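Local coordinates for protein probable mannosyltransferase KTR4 (Saccharomyces cerevisiae, PDB 5A07) that is probably a mannosyltransferase of the GT-A clan, modelled here as its lumenal part with guanosine-5'-diphosphate and a manganese ion bound, at residues B[172-177]-B[209-214]; B[204-209]-B[349-354]. One frame throughout, in Å; residues are numbered along the deposited sequence.

Contact 1 of 2, residues B[172-177]-B[209-214]; sequences DNWNMP and CRFYSK. With GDP (guanosine-5'-diphosphate), chain F.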
loop_
_atom_site.group_PDB
_atom_site.type_symbol
_atom_site.label_atom_id
_atom_site.label_comp_id
_atom_site.label_asym_id
_atom_site.label_seq_id
_atom_site.Cartn_x
_atom_site.Cartn_y
_atom_site.Cartn_z
ATOM N N ASP B 172 -13.361 21.202 1.357
ATOM C CA ASP B 172 -12.197 21.582 2.103
ATOM C C ASP B 172 -11.285 20.399 2.459
ATOM O O ASP B 172 -10.161 20.615 2.801
ATOM C CB ASP B 172 -12.649 22.273 3.384
ATOM C CG ASP B 172 -13.216 23.712 3.106
ATOM O OD1 ASP B 172 -12.995 24.253 2.015
ATOM O OD2 ASP B 172 -13.850 24.280 4.007
ATOM N N ASN B 173 -11.812 19.176 2.428
ATOM C CA ASN B 173 -11.054 17.964 2.724
ATOM C C ASN B 173 -10.530 17.275 1.484
ATOM O O ASN B 173 -10.003 16.164 1.583
ATOM C CB ASN B 173 -11.915 17.009 3.506
ATOM C CG ASN B 173 -12.304 17.548 4.853
ATOM O OD1 ASN B 173 -13.383 17.260 5.365
ATOM N ND2 ASN B 173 -11.440 18.275 5.454
ATOM N N TRP B 174 -10.686 17.926 0.326
ATOM C CA TRP B 174 -10.286 17.376 -0.972
ATOM C C TRP B 174 -9.437 18.359 -1.784
ATOM O O TRP B 174 -8.363 18.028 -2.250
ATOM C CB TRP B 174 -11.539 16.956 -1.768
ATOM C CG TRP B 174 -11.225 16.422 -3.108
ATOM C CD1 TRP B 174 -11.204 17.114 -4.260
ATOM C CD2 TRP B 174 -10.778 15.095 -3.415
ATOM N NE1 TRP B 174 -10.793 16.322 -5.265
ATOM C CE2 TRP B 174 -10.557 15.061 -4.780
ATOM C CE3 TRP B 174 -10.583 13.927 -2.649
ATOM C CZ2 TRP B 174 -10.134 13.906 -5.447
ATOM C CZ3 TRP B 174 -10.156 12.786 -3.282
ATOM C CH2 TRP B 174 -9.952 12.772 -4.685
ATOM N N ASN B 175 -9.930 19.589 -1.962
ATOM C CA ASN B 175 -9.314 20.529 -2.888
ATOM C C ASN B 175 -7.942 21.043 -2.471
ATOM O O ASN B 175 -7.598 21.052 -1.324
ATOM C CB ASN B 175 -10.210 21.777 -3.067
ATOM C CG ASN B 175 -11.558 21.457 -3.690
ATOM O OD1 ASN B 175 -11.670 20.623 -4.525
ATOM N ND2 ASN B 175 -12.549 22.185 -3.305
ATOM N N MET B 176 -7.180 21.461 -3.468
ATOM C CA MET B 176 -5.914 22.130 -3.218
ATOM C C MET B 176 -6.154 23.218 -2.166
ATOM O O MET B 176 -7.030 24.061 -2.353
ATOM C CB MET B 176 -5.410 22.746 -4.510
ATOM C CG MET B 176 -4.032 23.398 -4.352
ATOM S SD MET B 176 -3.560 24.306 -5.812
ATOM C CE MET B 176 -3.256 23.052 -7.019
ATOM N N PRO B 177 -5.387 23.208 -1.067
ATOM C CA PRO B 177 -5.554 24.196 0.010
ATOM C C PRO B 177 -4.967 25.585 -0.387
ATOM O O PRO B 177 -4.217 25.694 -1.397
ATOM C CB PRO B 177 -4.732 23.610 1.144
ATOM C CG PRO B 177 -3.633 22.869 0.459
ATOM C CD PRO B 177 -4.198 22.345 -0.836
ATOM N N CYS B 209 -4.055 11.707 -4.083
ATOM C CA CYS B 209 -2.863 11.234 -3.363
ATOM C C CYS B 209 -2.789 11.790 -1.964
ATOM O O CYS B 209 -2.501 11.116 -0.945
ATOM C CB CYS B 209 -1.619 11.605 -4.141
ATOM S SG CYS B 209 -1.315 10.710 -5.654
ATOM N N ARG B 210 -3.072 13.085 -1.872
ATOM C CA ARG B 210 -3.121 13.707 -0.579
ATOM C C ARG B 210 -4.261 13.171 0.309
ATOM O O ARG B 210 -4.055 12.893 1.531
ATOM C CB ARG B 210 -3.262 15.218 -0.806
ATOM C CG ARG B 210 -3.555 16.011 0.474
ATOM C CD ARG B 210 -3.333 17.504 0.095
ATOM N NE ARG B 210 -3.802 18.399 1.119
ATOM C CZ ARG B 210 -4.975 19.043 1.111
ATOM N NH1 ARG B 210 -5.823 18.870 0.128
ATOM N NH2 ARG B 210 -5.252 19.926 2.068
ATOM N N PHE B 211 -5.471 13.015 -0.272
ATOM C CA PHE B 211 -6.620 12.512 0.478
ATOM C C PHE B 211 -6.305 11.063 0.991
ATOM O O PHE B 211 -6.577 10.753 2.149
ATOM C CB PHE B 211 -7.848 12.447 -0.437
ATOM C CG PHE B 211 -9.044 11.809 0.186
ATOM C CD1 PHE B 211 -9.877 12.521 1.034
ATOM C CD2 PHE B 211 -9.381 10.503 -0.099
ATOM C CE1 PHE B 211 -10.958 11.935 1.672
ATOM C CE2 PHE B 211 -10.489 9.885 0.534
ATOM C CZ PHE B 211 -11.284 10.609 1.430
ATOM N N TYR B 212 -5.772 10.231 0.107
ATOM C CA TYR B 212 -5.461 8.804 0.549
ATOM C C TYR B 212 -4.291 8.747 1.542
ATOM O O TYR B 212 -4.176 7.794 2.338
ATOM C CB TYR B 212 -5.265 7.878 -0.660
ATOM C CG TYR B 212 -6.424 6.916 -0.881
ATOM C CD1 TYR B 212 -7.003 6.241 0.196
ATOM C CD2 TYR B 212 -6.950 6.657 -2.180
ATOM C CE1 TYR B 212 -8.049 5.350 0.006
ATOM C CE2 TYR B 212 -7.960 5.731 -2.361
ATOM C CZ TYR B 212 -8.513 5.080 -1.280
ATOM O OH TYR B 212 -9.549 4.135 -1.447
ATOM N N SER B 213 -3.456 9.792 1.566
ATOM C CA SER B 213 -2.340 9.856 2.504
ATOM C C SER B 213 -2.850 10.244 3.859
ATOM O O SER B 213 -2.551 9.577 4.873
ATOM C CB SER B 213 -1.235 10.856 2.073
ATOM O OG SER B 213 -0.603 10.505 0.837
ATOM N N LYS B 214 -3.643 11.322 3.926
ATOM C CA LYS B 214 -3.859 11.974 5.254
ATOM C C LYS B 214 -5.262 12.305 5.702
ATOM O O LYS B 214 -5.468 12.713 6.849
ATOM C CB LYS B 214 -2.991 13.255 5.345
ATOM C CG LYS B 214 -3.554 14.471 4.600
ATOM C CD LYS B 214 -2.559 15.634 4.737
ATOM C CE LYS B 214 -3.170 17.018 4.628
ATOM N NZ LYS B 214 -4.302 17.167 5.573
HETATM P PB GDP F . -3.552 4.751 -10.145
HETATM O O1B GDP F . -3.331 4.779 -11.610
HETATM O O2B GDP F . -2.617 5.396 -9.296
HETATM O O3B GDP F . -4.027 3.427 -9.680
HETATM O O3A GDP F . -4.753 5.836 -10.020
HETATM P PA GDP F . -6.331 5.683 -10.052
HETATM O O1A GDP F . -6.982 6.553 -11.037
HETATM O O2A GDP F . -6.854 4.307 -10.029
HETATM O "O5'" GDP F . -6.687 6.345 -8.664
HETATM C "C5'" GDP F . -6.610 5.775 -7.351
HETATM C "C4'" GDP F . -7.967 5.591 -6.695
HETATM O "O4'" GDP F . -8.531 6.894 -6.502
HETATM C "C3'" GDP F . -8.965 4.782 -7.507
HETATM O "O3'" GDP F . -9.862 4.105 -6.593
HETATM C "C2'" GDP F . -9.689 5.866 -8.321
HETATM O "O2'" GDP F . -11.020 5.490 -8.647
HETATM C "C1'" GDP F . -9.712 6.972 -7.325
HETATM N N9 GDP F . -9.672 8.328 -7.923
HETATM C C8 GDP F . -8.694 8.906 -8.668
HETATM N N7 GDP F . -9.055 10.220 -8.959
HETATM C C5 GDP F . -10.264 10.443 -8.359
HETATM C C6 GDP F . -11.171 11.603 -8.267
HETATM O O6 GDP F . -10.756 12.643 -8.872
HETATM N N1 GDP F . -12.318 11.448 -7.592
HETATM C C2 GDP F . -12.683 10.245 -7.008
HETATM N N2 GDP F . -13.841 10.160 -6.360
HETATM N N3 GDP F . -11.879 9.140 -7.069
HETATM C C4 GDP F . -10.675 9.218 -7.665
HETATM O O HOH W 1 -6.724 16.300 -1.193
#

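Contact 2 of 2, residues B[204-209]-B[349-354]; sequences SYHNMC and YERWGD. With GDP (guanosine-5'-diphosphate), chain F.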
loop_
_atom_site.group_PDB
_atom_site.type_symbol
_atom_site.label_atom_id
_atom_site.label_comp_id
_atom_site.label_asym_id
_atom_site.label_seq_id
_atom_site.Cartn_x
_atom_site.Cartn_y
_atom_site.Cartn_z
ATOM N N SER B 204 -6.799 16.623 -9.984
ATOM C CA SER B 204 -7.596 15.660 -9.185
ATOM C C SER B 204 -6.655 14.532 -8.601
ATOM O O SER B 204 -6.949 13.975 -7.561
ATOM C CB SER B 204 -8.684 15.076 -10.021
ATOM O OG SER B 204 -8.136 14.387 -11.116
ATOM N N TYR B 205 -5.600 14.215 -9.336
ATOM C CA TYR B 205 -4.704 13.102 -8.973
ATOM C C TYR B 205 -3.872 13.499 -7.787
ATOM O O TYR B 205 -3.697 12.725 -6.828
ATOM C CB TYR B 205 -3.847 12.677 -10.146
ATOM C CG TYR B 205 -3.143 11.362 -9.845
ATOM C CD1 TYR B 205 -3.802 10.163 -10.070
ATOM C CD2 TYR B 205 -1.853 11.323 -9.325
ATOM C CE1 TYR B 205 -3.173 8.930 -9.802
ATOM C CE2 TYR B 205 -1.214 10.090 -9.018
ATOM C CZ TYR B 205 -1.889 8.919 -9.265
ATOM O OH TYR B 205 -1.329 7.703 -9.019
ATOM N N HIS B 206 -3.364 14.734 -7.833
ATOM C CA HIS B 206 -2.739 15.318 -6.669
ATOM C C HIS B 206 -3.663 15.295 -5.456
ATOM O O HIS B 206 -3.287 14.919 -4.350
ATOM C CB HIS B 206 -2.303 16.759 -6.991
ATOM C CG HIS B 206 -1.206 16.864 -7.990
ATOM N ND1 HIS B 206 0.098 17.144 -7.619
ATOM C CD2 HIS B 206 -1.190 16.772 -9.354
ATOM C CE1 HIS B 206 0.853 17.259 -8.704
ATOM N NE2 HIS B 206 0.103 17.029 -9.778
ATOM N N ASN B 207 -4.907 15.715 -5.631
ATOM C CA ASN B 207 -5.861 15.740 -4.541
ATOM C C ASN B 207 -6.092 14.334 -4.020
ATOM O O ASN B 207 -6.245 14.182 -2.843
ATOM C CB ASN B 207 -7.230 16.306 -4.985
ATOM C CG ASN B 207 -7.146 17.802 -5.328
ATOM O OD1 ASN B 207 -6.201 18.528 -4.950
ATOM N ND2 ASN B 207 -8.150 18.272 -6.010
ATOM N N MET B 208 -6.198 13.368 -4.918
ATOM C CA MET B 208 -6.409 11.978 -4.494
ATOM C C MET B 208 -5.251 11.450 -3.634
ATOM O O MET B 208 -5.456 10.861 -2.581
ATOM C CB MET B 208 -6.611 11.129 -5.696
ATOM C CG MET B 208 -6.835 9.629 -5.375
ATOM S SD MET B 208 -5.284 8.686 -5.180
ATOM C CE MET B 208 -4.451 8.761 -6.760
ATOM N N CYS B 209 -4.055 11.707 -4.083
ATOM C CA CYS B 209 -2.863 11.234 -3.363
ATOM C C CYS B 209 -2.789 11.790 -1.964
ATOM O O CYS B 209 -2.501 11.116 -0.945
ATOM C CB CYS B 209 -1.619 11.605 -4.141
ATOM S SG CYS B 209 -1.315 10.710 -5.654
ATOM N N TYR B 349 3.566 20.680 -5.344
ATOM C CA TYR B 349 4.800 21.113 -6.011
ATOM C C TYR B 349 5.617 19.966 -6.575
ATOM O O TYR B 349 6.440 20.161 -7.544
ATOM C CB TYR B 349 5.651 21.888 -5.024
ATOM C CG TYR B 349 4.950 23.147 -4.475
ATOM C CD1 TYR B 349 4.227 24.019 -5.327
ATOM C CD2 TYR B 349 5.001 23.468 -3.114
ATOM C CE1 TYR B 349 3.572 25.163 -4.817
ATOM C CE2 TYR B 349 4.376 24.601 -2.623
ATOM C CZ TYR B 349 3.664 25.444 -3.472
ATOM O OH TYR B 349 3.059 26.541 -2.951
ATOM N N GLU B 350 5.392 18.755 -6.015
ATOM C CA GLU B 350 5.910 17.570 -6.620
ATOM C C GLU B 350 4.683 16.679 -6.876
ATOM O O GLU B 350 3.583 17.204 -7.007
ATOM C CB GLU B 350 6.957 16.995 -5.672
ATOM C CG GLU B 350 8.162 17.943 -5.521
ATOM C CD GLU B 350 9.267 17.476 -4.559
ATOM O OE1 GLU B 350 9.382 16.249 -4.180
ATOM O OE2 GLU B 350 9.995 18.367 -4.121
ATOM N N ARG B 351 4.838 15.358 -6.982
ATOM C CA ARG B 351 3.671 14.507 -7.260
ATOM C C ARG B 351 3.725 13.358 -6.258
ATOM O O ARG B 351 3.726 12.170 -6.624
ATOM C CB ARG B 351 3.614 14.045 -8.738
ATOM C CG ARG B 351 2.122 13.818 -9.237
ATOM C CD ARG B 351 1.945 12.538 -10.015
ATOM N NE ARG B 351 2.339 11.434 -9.131
ATOM C CZ ARG B 351 2.585 10.176 -9.510
ATOM N NH1 ARG B 351 2.425 9.824 -10.744
ATOM N NH2 ARG B 351 2.970 9.249 -8.602
ATOM N N TRP B 352 3.777 13.694 -4.990
ATOM C CA TRP B 352 3.972 12.674 -4.000
ATOM C C TRP B 352 2.734 11.747 -3.937
ATOM O O TRP B 352 1.632 12.215 -3.654
ATOM C CB TRP B 352 4.170 13.301 -2.631
ATOM C CG TRP B 352 5.427 14.089 -2.427
ATOM C CD1 TRP B 352 6.479 14.161 -3.252
ATOM C CD2 TRP B 352 5.723 14.947 -1.310
ATOM N NE1 TRP B 352 7.441 14.964 -2.710
ATOM C CE2 TRP B 352 6.985 15.474 -1.525
ATOM C CE3 TRP B 352 5.036 15.310 -0.150
ATOM C CZ2 TRP B 352 7.602 16.357 -0.628
ATOM C CZ3 TRP B 352 5.648 16.216 0.743
ATOM C CH2 TRP B 352 6.914 16.710 0.491
ATOM N N GLY B 353 2.926 10.447 -4.174
ATOM C CA GLY B 353 1.863 9.449 -4.063
ATOM C C GLY B 353 1.561 9.033 -2.643
ATOM O O GLY B 353 2.419 9.112 -1.742
ATOM N N ASP B 354 0.339 8.583 -2.426
ATOM C CA ASP B 354 -0.021 8.021 -1.130
ATOM C C ASP B 354 0.851 6.786 -0.761
ATOM O O ASP B 354 1.111 6.546 0.396
ATOM C CB ASP B 354 -1.479 7.717 -0.997
ATOM C CG ASP B 354 -1.976 6.669 -2.006
ATOM O OD1 ASP B 354 -2.200 6.989 -3.170
ATOM O OD2 ASP B 354 -2.145 5.527 -1.575
HETATM P PB GDP F . -3.552 4.751 -10.145
HETATM O O1B GDP F . -3.331 4.779 -11.610
HETATM O O2B GDP F . -2.617 5.396 -9.296
HETATM O O3B GDP F . -4.027 3.427 -9.680
HETATM O O3A GDP F . -4.753 5.836 -10.020
HETATM P PA GDP F . -6.331 5.683 -10.052
HETATM O O1A GDP F . -6.982 6.553 -11.037
HETATM O O2A GDP F . -6.854 4.307 -10.029
HETATM O "O5'" GDP F . -6.687 6.345 -8.664
HETATM C "C5'" GDP F . -6.610 5.775 -7.351
HETATM C "C4'" GDP F . -7.967 5.591 -6.695
HETATM O "O4'" GDP F . -8.531 6.894 -6.502
HETATM C "C3'" GDP F . -8.965 4.782 -7.507
HETATM O "O3'" GDP F . -9.862 4.105 -6.593
HETATM C "C2'" GDP F . -9.689 5.866 -8.321
HETATM O "O2'" GDP F . -11.020 5.490 -8.647
HETATM C "C1'" GDP F . -9.712 6.972 -7.325
HETATM N N9 GDP F . -9.672 8.328 -7.923
HETATM C C8 GDP F . -8.694 8.906 -8.668
HETATM N N7 GDP F . -9.055 10.220 -8.959
HETATM C C5 GDP F . -10.264 10.443 -8.359
HETATM C C6 GDP F . -11.171 11.603 -8.267
HETATM O O6 GDP F . -10.756 12.643 -8.872
HETATM N N1 GDP F . -12.318 11.448 -7.592
HETATM C C2 GDP F . -12.683 10.245 -7.008
HETATM N N2 GDP F . -13.841 10.160 -6.360
HETATM N N3 GDP F . -11.879 9.140 -7.069
HETATM C C4 GDP F . -10.675 9.218 -7.665
#

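Contact 1 of 2, residues B[172-177]-B[209-214]
Arg210, Phe211 and Trp174 carry this contact, in which the loop following strand 164-168 of the GT-A fold lies against helix 203-214, next to the guanosine-5'-diphosphate pocket. Arg210 has its chain extended from CG to NE and delivers its guanidinium to the backbone of the loop. NH1 makes a weak hydrogen bond to Asn175 O, at 3.2 Å with an N-H...O angle of 132°. Trp174 O lies at the guanidinium edge, near its plane, and a water joins the two: it donates to Trp174 O at 2.6 Å and accepts weakly from Arg210 NH1. Pro177 meets the same group tip to tip, with CG and CD over one face of the guanidinium, CD offset toward its rim; CG is 3.7 Å from Arg210 NH2. The stronger polar tie of Arg210 points out of the contact, where NE forms a salt bridge with Glu342 of helix 332-344; the arginine thus connects the loop with a second helix.

The aromatic half sits closer to the nucleotide. Trp174 starts out from the helix, with CG anti to the backbone N (chi1 179°), yet CE3 and CZ3 of its six-membered ring come up against CB and CG of Phe211. The two side chains cross at about a right angle, while their ring planes are inclined obliquely, at 54°, with centroids 5.5 Å apart. Trp174 CZ3 touches Phe211 CB at 3.7 Å, and Leu110 of strand 105-110 touches both side chains. On its far reach the indole approaches the guanine, with Trp174 CZ2 3.7 Å from GDP O6, a contact that makes it part of the pocket. Asn173 O lies near the plane of the Phe211 ring, at its edge, 3.7 Å from CD1.

Contact 2 of 2, residues B[204-209]-B[349-354]
The guanosine-5'-diphosphate pocket of this GT-A fold is lined by one side of helix 203-214, and Tyr205 and Cys209 of that helix also meet the loop that leads into helix 354-365. Tyr205 serves both partners. Its OH donates a 2.7 Å hydrogen bond to GDP O2B, which lies at the ring edge, in plane; Met208 CE sits over one face of the ring, towards the rim. Arg351 meets the ring through its guanidinium: Tyr205 CE2 lies over the guanidinium centre, 3.8 Å from Arg351 NE, and the two planes are 59° apart. Arg351 NE is buried here with no polar partner in the model, whereas NH1 bonds to Gln198 O.

Arg351 CG, anti to the backbone N (chi1 -150°), meets a second side chain. It rests over the face of His206 in a CH-pi contact, 4.0 Å from the ring centroid and 27° off the normal. The imidazole is fixed at both nitrogens, ND1 by Phe347 O and NE2 by Ala200 O, while Glu350 O comes to its edge, 3.2 Å from His206 CE1.

Further along the helix the backbones close to 4.8 Å between Cys209 CA and Asp354 CA. Gly353 is the N-cap residue of helix 354-365, and its CA lies against Cys209 SG. The carboxylate of Asp354 turns to Arg230 and Thr319 through OD2, and its CB packs 3.5 Å from Cys209 O.

Helix 203-214 is common to both contacts, whose centres lie 8 Å apart on the same side of the chain's centre. Their segments alternate along the chain: 172-177, then 204-209, then 209-214, then 349-354, with Cys209 shared. The early half of the helix therefore meets a loop from late in the sequence, and its later half meets a loop that precedes it. The contacts also touch directly, Trp174 CH2 lying 3.6 Å from Met208 CA. Both reach guanosine-5'-diphosphate, contact 1 at the guanine and contact 2 from the guanine through to the diphosphate, so the helix joins loops far apart in sequence, one lining the pocket itself and the other backing the helix residues that do.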